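Local coordinates for protein cruciform cutting endonuclease 1, mitochondrial (Schizosaccharomyces pombe, PDB 1KCF) that resolves Holliday junctions as a mitochondrial endonuclease, cutting four-way DNA junctions at the point of strand exchange, and seems important for maintaining mitochondrial DNA, at residues 52-57 with 69-74; 115-120 with 164-169; 190-195 with 227-232. All coordinates share one frame; numbering follows the deposited sequence.

Contact 1 (52-57 with 69-74)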
# COMPACT_ATOMS: atom_id res chain seq x y z
N PHE A 52 0.90 -17.03 0.51
CA PHE A 52 1.92 -16.25 -0.18
C PHE A 52 2.75 -17.26 -0.94
O PHE A 52 3.21 -18.25 -0.36
CB PHE A 52 2.79 -15.51 0.84
CG PHE A 52 3.88 -14.67 0.23
CD1 PHE A 52 3.62 -13.40 -0.25
CD2 PHE A 52 5.18 -15.17 0.14
CE1 PHE A 52 4.63 -12.62 -0.81
CE2 PHE A 52 6.20 -14.40 -0.42
CZ PHE A 52 5.93 -13.12 -0.89
N SER A 53 2.94 -17.05 -2.23
CA SER A 53 3.74 -17.98 -3.01
C SER A 53 4.84 -17.24 -3.76
O SER A 53 4.66 -16.10 -4.17
CB SER A 53 2.86 -18.74 -4.00
OG SER A 53 3.61 -19.71 -4.70
N TYR A 54 5.98 -17.90 -3.93
CA TYR A 54 7.10 -17.29 -4.64
C TYR A 54 7.92 -18.35 -5.35
O TYR A 54 7.94 -19.51 -4.95
CB TYR A 54 7.99 -16.52 -3.65
CG TYR A 54 8.76 -17.41 -2.70
CD1 TYR A 54 9.96 -18.01 -3.09
CD2 TYR A 54 8.28 -17.67 -1.41
CE1 TYR A 54 10.66 -18.85 -2.23
CE2 TYR A 54 8.98 -18.51 -0.54
CZ TYR A 54 10.17 -19.10 -0.96
OH TYR A 54 10.87 -19.93 -0.11
N CYS A 55 8.57 -17.94 -6.44
CA CYS A 55 9.42 -18.83 -7.22
C CYS A 55 10.64 -18.00 -7.61
O CYS A 55 10.51 -16.96 -8.26
CB CYS A 55 8.69 -19.33 -8.47
SG CYS A 55 9.56 -20.64 -9.41
N PHE A 56 11.82 -18.44 -7.18
CA PHE A 56 13.06 -17.73 -7.48
C PHE A 56 13.79 -18.56 -8.52
O PHE A 56 14.15 -19.71 -8.26
CB PHE A 56 13.88 -17.57 -6.19
CG PHE A 56 15.12 -16.73 -6.35
CD1 PHE A 56 15.06 -15.47 -6.94
CD2 PHE A 56 16.35 -17.18 -5.87
CE1 PHE A 56 16.19 -14.67 -7.06
CE2 PHE A 56 17.49 -16.39 -5.98
CZ PHE A 56 17.41 -15.13 -6.58
N ALA A 57 14.01 -17.99 -9.70
CA ALA A 57 14.66 -18.72 -10.78
C ALA A 57 15.59 -17.88 -11.66
O ALA A 57 15.64 -16.66 -11.54
CB ALA A 57 13.60 -19.37 -11.64
N ASN A 69 14.61 -21.62 -5.66
CA ASN A 69 13.77 -21.74 -4.48
C ASN A 69 12.33 -21.64 -4.93
O ASN A 69 12.01 -20.90 -5.87
CB ASN A 69 14.09 -20.64 -3.47
CG ASN A 69 15.52 -20.70 -3.00
OD1 ASN A 69 16.42 -20.15 -3.63
ND2 ASN A 69 15.74 -21.39 -1.88
N TRP A 70 11.45 -22.35 -4.24
CA TRP A 70 10.06 -22.39 -4.64
C TRP A 70 9.22 -22.82 -3.45
O TRP A 70 9.47 -23.87 -2.86
CB TRP A 70 9.95 -23.39 -5.79
CG TRP A 70 8.67 -23.45 -6.50
CD1 TRP A 70 7.71 -22.48 -6.55
CD2 TRP A 70 8.21 -24.51 -7.34
NE1 TRP A 70 6.69 -22.87 -7.38
CE2 TRP A 70 6.97 -24.12 -7.88
CE3 TRP A 70 8.74 -25.76 -7.69
CZ2 TRP A 70 6.24 -24.92 -8.76
CZ3 TRP A 70 8.02 -26.57 -8.57
CH2 TRP A 70 6.78 -26.15 -9.09
N SER A 71 8.22 -22.02 -3.10
CA SER A 71 7.38 -22.36 -1.96
C SER A 71 6.11 -21.51 -1.82
O SER A 71 5.97 -20.46 -2.45
CB SER A 71 8.21 -22.24 -0.67
OG SER A 71 7.49 -22.66 0.47
N VAL A 72 5.20 -22.00 -0.98
CA VAL A 72 3.95 -21.33 -0.67
C VAL A 72 3.89 -21.29 0.85
O VAL A 72 4.04 -22.32 1.51
CB VAL A 72 2.73 -22.09 -1.22
CG1 VAL A 72 1.46 -21.50 -0.66
CG2 VAL A 72 2.71 -22.01 -2.73
N GLU A 73 3.69 -20.10 1.40
CA GLU A 73 3.68 -19.94 2.85
C GLU A 73 2.43 -19.28 3.39
O GLU A 73 1.75 -18.54 2.70
CB GLU A 73 4.89 -19.11 3.27
CG GLU A 73 6.21 -19.58 2.67
CD GLU A 73 6.69 -20.88 3.28
OE1 GLU A 73 7.67 -21.45 2.76
OE2 GLU A 73 6.09 -21.32 4.28
N ASN A 74 2.15 -19.56 4.66
CA ASN A 74 1.01 -18.98 5.35
C ASN A 74 1.66 -18.05 6.37
O ASN A 74 2.15 -18.51 7.41
CB ASN A 74 0.19 -20.06 6.04
CG ASN A 74 -1.04 -19.50 6.74
OD1 ASN A 74 -2.02 -20.22 6.97
ND2 ASN A 74 -1.00 -18.22 7.08
O HOH W 1 9.88 -20.15 2.37
O HOH W 2 12.89 -21.70 -0.31

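Contact 2 (115-120 with 164-169)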
# COMPACT_ATOMS: atom_id res chain seq x y z
N LEU A 115 8.93 -9.96 -9.70
CA LEU A 115 7.67 -9.97 -10.43
C LEU A 115 6.53 -10.11 -9.43
O LEU A 115 6.50 -11.05 -8.63
CB LEU A 115 7.64 -11.14 -11.41
CG LEU A 115 8.87 -11.27 -12.32
CD1 LEU A 115 8.68 -12.48 -13.21
CD2 LEU A 115 9.07 -10.01 -13.15
N MET A 116 5.59 -9.18 -9.49
CA MET A 116 4.47 -9.20 -8.56
C MET A 116 3.13 -9.35 -9.25
O MET A 116 2.83 -8.66 -10.23
CB MET A 116 4.49 -7.92 -7.72
CG MET A 116 3.85 -8.05 -6.35
SD MET A 116 4.01 -6.50 -5.42
CE MET A 116 5.69 -6.67 -4.80
N GLU A 117 2.33 -10.26 -8.74
CA GLU A 117 1.01 -10.53 -9.27
C GLU A 117 0.16 -10.94 -8.08
O GLU A 117 0.68 -11.51 -7.12
CB GLU A 117 1.11 -11.66 -10.29
CG GLU A 117 -0.14 -11.95 -11.06
CD GLU A 117 0.14 -12.81 -12.29
OE1 GLU A 117 -0.59 -13.79 -12.51
OE2 GLU A 117 1.09 -12.49 -13.04
N ARG A 118 -1.12 -10.63 -8.11
CA ARG A 118 -1.99 -11.01 -7.01
C ARG A 118 -2.32 -12.49 -7.15
O ARG A 118 -2.48 -12.99 -8.26
CB ARG A 118 -3.30 -10.22 -7.04
CG ARG A 118 -3.20 -8.77 -6.60
CD ARG A 118 -4.56 -8.09 -6.72
NE ARG A 118 -4.53 -6.71 -6.24
CZ ARG A 118 -3.85 -5.72 -6.81
NH1 ARG A 118 -3.12 -5.96 -7.90
NH2 ARG A 118 -3.88 -4.51 -6.28
N GLN A 119 -2.42 -13.18 -6.03
CA GLN A 119 -2.75 -14.60 -6.08
C GLN A 119 -4.18 -14.69 -6.60
O GLN A 119 -4.93 -13.71 -6.57
CB GLN A 119 -2.67 -15.21 -4.68
CG GLN A 119 -3.08 -16.67 -4.63
CD GLN A 119 -2.11 -17.58 -5.35
OE1 GLN A 119 -1.00 -17.82 -4.88
NE2 GLN A 119 -2.53 -18.09 -6.51
N ARG A 120 -4.55 -15.86 -7.13
CA ARG A 120 -5.90 -16.05 -7.63
C ARG A 120 -6.84 -16.11 -6.42
O ARG A 120 -6.56 -16.81 -5.45
CB ARG A 120 -5.99 -17.34 -8.43
N LEU A 164 8.29 -5.35 -11.00
CA LEU A 164 7.31 -5.31 -12.08
C LEU A 164 6.00 -5.99 -11.71
O LEU A 164 5.98 -7.07 -11.12
CB LEU A 164 7.89 -5.99 -13.33
CG LEU A 164 9.27 -5.53 -13.81
CD1 LEU A 164 9.79 -6.51 -14.86
CD2 LEU A 164 9.19 -4.12 -14.40
N SER A 165 4.89 -5.33 -12.03
CA SER A 165 3.59 -5.90 -11.78
C SER A 165 3.14 -6.49 -13.10
O SER A 165 3.25 -5.85 -14.15
CB SER A 165 2.59 -4.84 -11.32
OG SER A 165 2.92 -4.38 -10.02
N LEU A 166 2.64 -7.72 -13.06
CA LEU A 166 2.18 -8.38 -14.26
C LEU A 166 0.70 -8.67 -14.11
O LEU A 166 0.19 -8.80 -13.00
CB LEU A 166 2.94 -9.70 -14.46
CG LEU A 166 4.46 -9.63 -14.32
CD1 LEU A 166 5.04 -11.02 -14.52
CD2 LEU A 166 5.04 -8.64 -15.34
N SER A 167 0.01 -8.75 -15.24
CA SER A 167 -1.41 -9.04 -15.21
C SER A 167 -1.57 -10.55 -15.29
O SER A 167 -0.94 -11.21 -16.12
CB SER A 167 -2.12 -8.38 -16.38
OG SER A 167 -1.71 -8.94 -17.61
N PRO A 168 -2.40 -11.12 -14.41
CA PRO A 168 -2.62 -12.57 -14.44
C PRO A 168 -3.04 -13.02 -15.84
O PRO A 168 -2.66 -14.10 -16.30
CB PRO A 168 -3.73 -12.75 -13.41
CG PRO A 168 -3.42 -11.69 -12.39
CD PRO A 168 -3.10 -10.49 -13.27
N LYS A 169 -3.81 -12.17 -16.51
CA LYS A 169 -4.30 -12.46 -17.86
C LYS A 169 -3.14 -12.79 -18.80
O LYS A 169 -3.17 -13.80 -19.50
CB LYS A 169 -5.10 -11.28 -18.40
O HOH W 3 1.57 -6.01 -8.52
O HOH W 4 -0.20 -7.35 -10.78

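Contact 3 (190-195 with 227-232). With SO4 (sulfate ion), chain C.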
# COMPACT_ATOMS: atom_id res chain seq x y z
N SER A 190 -4.93 -27.57 -16.51
CA SER A 190 -4.84 -26.89 -15.23
C SER A 190 -3.41 -26.38 -15.05
O SER A 190 -2.49 -26.86 -15.71
CB SER A 190 -5.19 -27.85 -14.09
OG SER A 190 -4.17 -28.81 -13.90
N ARG A 191 -3.23 -25.41 -14.16
CA ARG A 191 -1.91 -24.84 -13.90
C ARG A 191 -0.93 -25.92 -13.44
O ARG A 191 0.21 -25.96 -13.89
CB ARG A 191 -2.02 -23.74 -12.84
CG ARG A 191 -2.79 -22.52 -13.32
CD ARG A 191 -3.18 -21.60 -12.16
NE ARG A 191 -4.07 -22.28 -11.23
CZ ARG A 191 -4.37 -21.82 -10.01
NH1 ARG A 191 -3.84 -20.68 -9.58
NH2 ARG A 191 -5.19 -22.51 -9.23
N VAL A 192 -1.39 -26.81 -12.57
CA VAL A 192 -0.56 -27.91 -12.07
C VAL A 192 -0.10 -28.81 -13.22
O VAL A 192 1.05 -29.23 -13.27
CB VAL A 192 -1.34 -28.76 -11.04
CG1 VAL A 192 -0.65 -30.09 -10.81
CG2 VAL A 192 -1.44 -27.99 -9.73
N GLN A 193 -1.01 -29.10 -14.14
CA GLN A 193 -0.68 -29.95 -15.29
C GLN A 193 0.29 -29.25 -16.23
O GLN A 193 1.16 -29.90 -16.82
CB GLN A 193 -1.96 -30.33 -16.05
CG GLN A 193 -2.40 -31.77 -15.83
CD GLN A 193 -1.30 -32.77 -16.17
OE1 GLN A 193 -0.84 -32.85 -17.31
NE2 GLN A 193 -0.88 -33.55 -15.18
N MET A 194 0.13 -27.94 -16.40
CA MET A 194 1.03 -27.20 -17.28
C MET A 194 2.45 -27.26 -16.74
O MET A 194 3.39 -27.49 -17.50
CB MET A 194 0.58 -25.74 -17.41
CG MET A 194 -0.75 -25.57 -18.12
SD MET A 194 -1.06 -23.86 -18.64
CE MET A 194 -1.84 -23.20 -17.19
N VAL A 195 2.62 -27.05 -15.44
CA VAL A 195 3.93 -27.08 -14.82
C VAL A 195 4.52 -28.48 -14.86
O VAL A 195 5.71 -28.66 -15.12
CB VAL A 195 3.88 -26.60 -13.36
CG1 VAL A 195 5.25 -26.78 -12.70
CG2 VAL A 195 3.46 -25.14 -13.32
N ASP A 227 -0.95 -23.42 -5.80
CA ASP A 227 -0.36 -22.13 -5.48
C ASP A 227 1.09 -22.06 -5.94
O ASP A 227 1.54 -21.02 -6.43
CB ASP A 227 -0.48 -21.83 -3.98
CG ASP A 227 -1.93 -21.65 -3.54
OD1 ASP A 227 -2.80 -21.49 -4.41
OD2 ASP A 227 -2.19 -21.67 -2.31
N MET A 228 1.83 -23.16 -5.80
CA MET A 228 3.23 -23.20 -6.22
C MET A 228 3.32 -23.12 -7.74
O MET A 228 4.19 -22.46 -8.30
CB MET A 228 3.91 -24.49 -5.76
CG MET A 228 4.06 -24.66 -4.26
SD MET A 228 5.18 -26.03 -3.86
CE MET A 228 4.13 -27.43 -4.10
N ALA A 229 2.41 -23.82 -8.41
CA ALA A 229 2.39 -23.84 -9.86
C ALA A 229 2.13 -22.42 -10.36
O ALA A 229 2.70 -21.99 -11.35
CB ALA A 229 1.30 -24.78 -10.36
N ASP A 230 1.28 -21.70 -9.64
CA ASP A 230 0.95 -20.34 -10.02
C ASP A 230 2.20 -19.45 -10.09
O ASP A 230 2.45 -18.81 -11.11
CB ASP A 230 -0.05 -19.74 -9.05
CG ASP A 230 -0.97 -18.74 -9.71
OD1 ASP A 230 -1.77 -19.17 -10.58
OD2 ASP A 230 -0.90 -17.53 -9.38
N SER A 231 2.99 -19.42 -9.02
CA SER A 231 4.19 -18.59 -9.03
C SER A 231 5.22 -19.09 -10.03
O SER A 231 5.96 -18.29 -10.61
CB SER A 231 4.81 -18.50 -7.62
OG SER A 231 5.26 -19.77 -7.16
N ALA A 232 5.28 -20.40 -10.24
CA ALA A 232 6.24 -20.96 -11.19
C ALA A 232 5.87 -20.53 -12.62
O ALA A 232 6.75 -20.27 -13.44
CB ALA A 232 6.26 -22.48 -11.09
S SO4 C . -6.72 -24.49 -12.63
O1 SO4 C . -5.26 -24.56 -12.52
O2 SO4 C . -7.07 -24.04 -13.99
O3 SO4 C . -7.30 -25.83 -12.38
O4 SO4 C . -7.26 -23.54 -11.64

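Contact 1 (52-57 with 69-74)
Glu73 OE1 is gripped twice. Ser71 OG donates to it at 2.6 Å, from above the carboxylate plane, and a water donates the second bond. The contact is the antiparallel beta hairpin of strands 52-59 and 65-73 in an RNase H-like sheet. Five residue pairs are in register. Glu73 N, Tyr54 N, Ser71 N, Phe56 N and Asn69 N donate nearly straight bonds across the strands; the bond from Phe52 N to Glu73 O is weak.

On the face of Phe52, Tyr54 and Phe56, the Tyr54 ring folds over Ser71. Its CG sits in the crowded position between backbone N and carbonyl carbon (chi1 70°). Ser71 CB lies 3.6 Å from Tyr54 OH. Two waters meet that hydroxyl at the ring edge. One leads to Glu73 OE1, the other to Asn69 ND2. Asn69 OD1 comes to the edge of the Phe56 ring.

The opposite face turns to helix 224-253. Ser53 OG bonds to Ser231 OG and Asp227 O there, and Trp70 NE1 to Met228 O. Ser53 OG also touches Val72 CG2 at 3.2 Å. Cys55 SG lies over the face of the Trp70 five-membered ring, 4.1 Å from its centroid.

Contact 2 (115-120 with 164-169)
Two backbone bonds join the strands. Met116 N donates to Leu164 O at 2.7 Å, nearly along the C=O axis. Leu166 N donates to Met116 O at 3.0 Å, also near the axis. The same two carbonyls take CA-H...O contacts from Leu115 and Ser165.

Water adds to the polar set at the strand end. One water, 2.7 Å from Leu166 O, can donate to it and reaches Met116 O only weakly. Another sits close to Ser165 OG; its bond to Met116 O is weak. Ser165 OG also bonds to Tyr143 OH of helix 128-151.

That helix connects strand 113-118 to its parallel neighbour 162-165, a beta-alpha-beta crossover at one border of the RNase H-like sheet. Leu115 pairs with Leu164 and Met116 with Ser165. Beyond Ser165 the chain turns through Leu166 and Ser167, the N-cap residue, into helix 168-179.

The apolar contact is among three leucines. Leu115 and Leu164 lie side by side, pointing the same way, with Leu115 CD2 4.0 Å from Leu164 CD1. Leu166 crosses Leu115 obliquely, and its CD1 meets CB and CD1 of Leu115.

Glu117 brings a polar side chain against Leu166 and Pro168. Its CG is anti to the backbone N (chi1 -173°) and the chain runs extended, sliding past the Pro168 ring in the opposite direction. Glu117 CG is 3.5 Å from Pro168 CG, and OE1 sits 3.1 Å from Pro168 CA. Glu117 OE2 faces Leu166 CB at 3.6 Å and is hydrogen-bonded to Thr171 OG1 of helix 168-179. The carboxylate lies near the Mg(2+) ligands Asp46 and Asp230.

Contact 3 (190-195 with 227-232)
Helix 191-200 packs across helix 224-253 with the local axes 8.7 Å apart and crossing at 58°. Helix 224-253 lies against one face of the RNase H-like sheet and carries Asp230, a Mg(2+) ligand of the active site.

The polar contact between the helices rests on Arg191. NH1 donates to Asp230 OD1 at 2.8 Å, as part of a salt bridge. The aspartate oxygen is in the guanidinium plane, but the guanidinium meets it from above the carboxylate plane. The two planes are 79° apart. Tyr172 OH also bonds to OD1, so two groups hold this oxygen. Asp230 OD2 is close to Asp46 OD2. The nearby arginine charge would probably ease the repulsion between these two acids and favour their ionised form.

The other donors of Arg191 turn to a sulfate, probably from the crystallisation liquor. Its O1 takes two bonds, from Arg191 N at 2.7 Å and from NE at 2.9 Å. NH2 reaches sulfate O4 only weakly. The bend of the arginine chain at chi3 (-63°) lets the side chain serve both anions. An alanine here would remove the guanidinium, and would probably leave Asp230 OD1 with one bond fewer and loosen the hold on the sulfate.

Ser190 OG, at the N-cap, accepts from Gln193 N at 3.2 Å. On the second helix, Asp227 OD1 is engaged in a salt bridge with Arg122, and Met228 O accepts from Ala232 N within the helix.

Between the helices the remaining packing is apolar. Ala229 CB packs beside Val192 CG2 and lies 3.7 Å from Val195 CG2.

Overall arrangement
Contacts 1 and 2 both belong to the central sheet; contact 3 is a helix pair on one of its faces. Contacts 1 and 3 are largely buried. Contact 2 is only partly so, at the sheet border, where Ser165 packs on Pro91 of the second subunit. The hairpin of contact 1 relies on a ladder of backbone bonds. Contact 2 has a short parallel pairing flanked by leucines, giving way to waters and Glu117 against Pro168. Contact 3 joins its helices by one salt bridge beside valine-alanine packing. Segments 69-74 and 227-232 touch directly through Trp70 and Val72. Ser53, Gln119 and Asp230 lie together near the metal site, with Glu117, so all three contacts meet there.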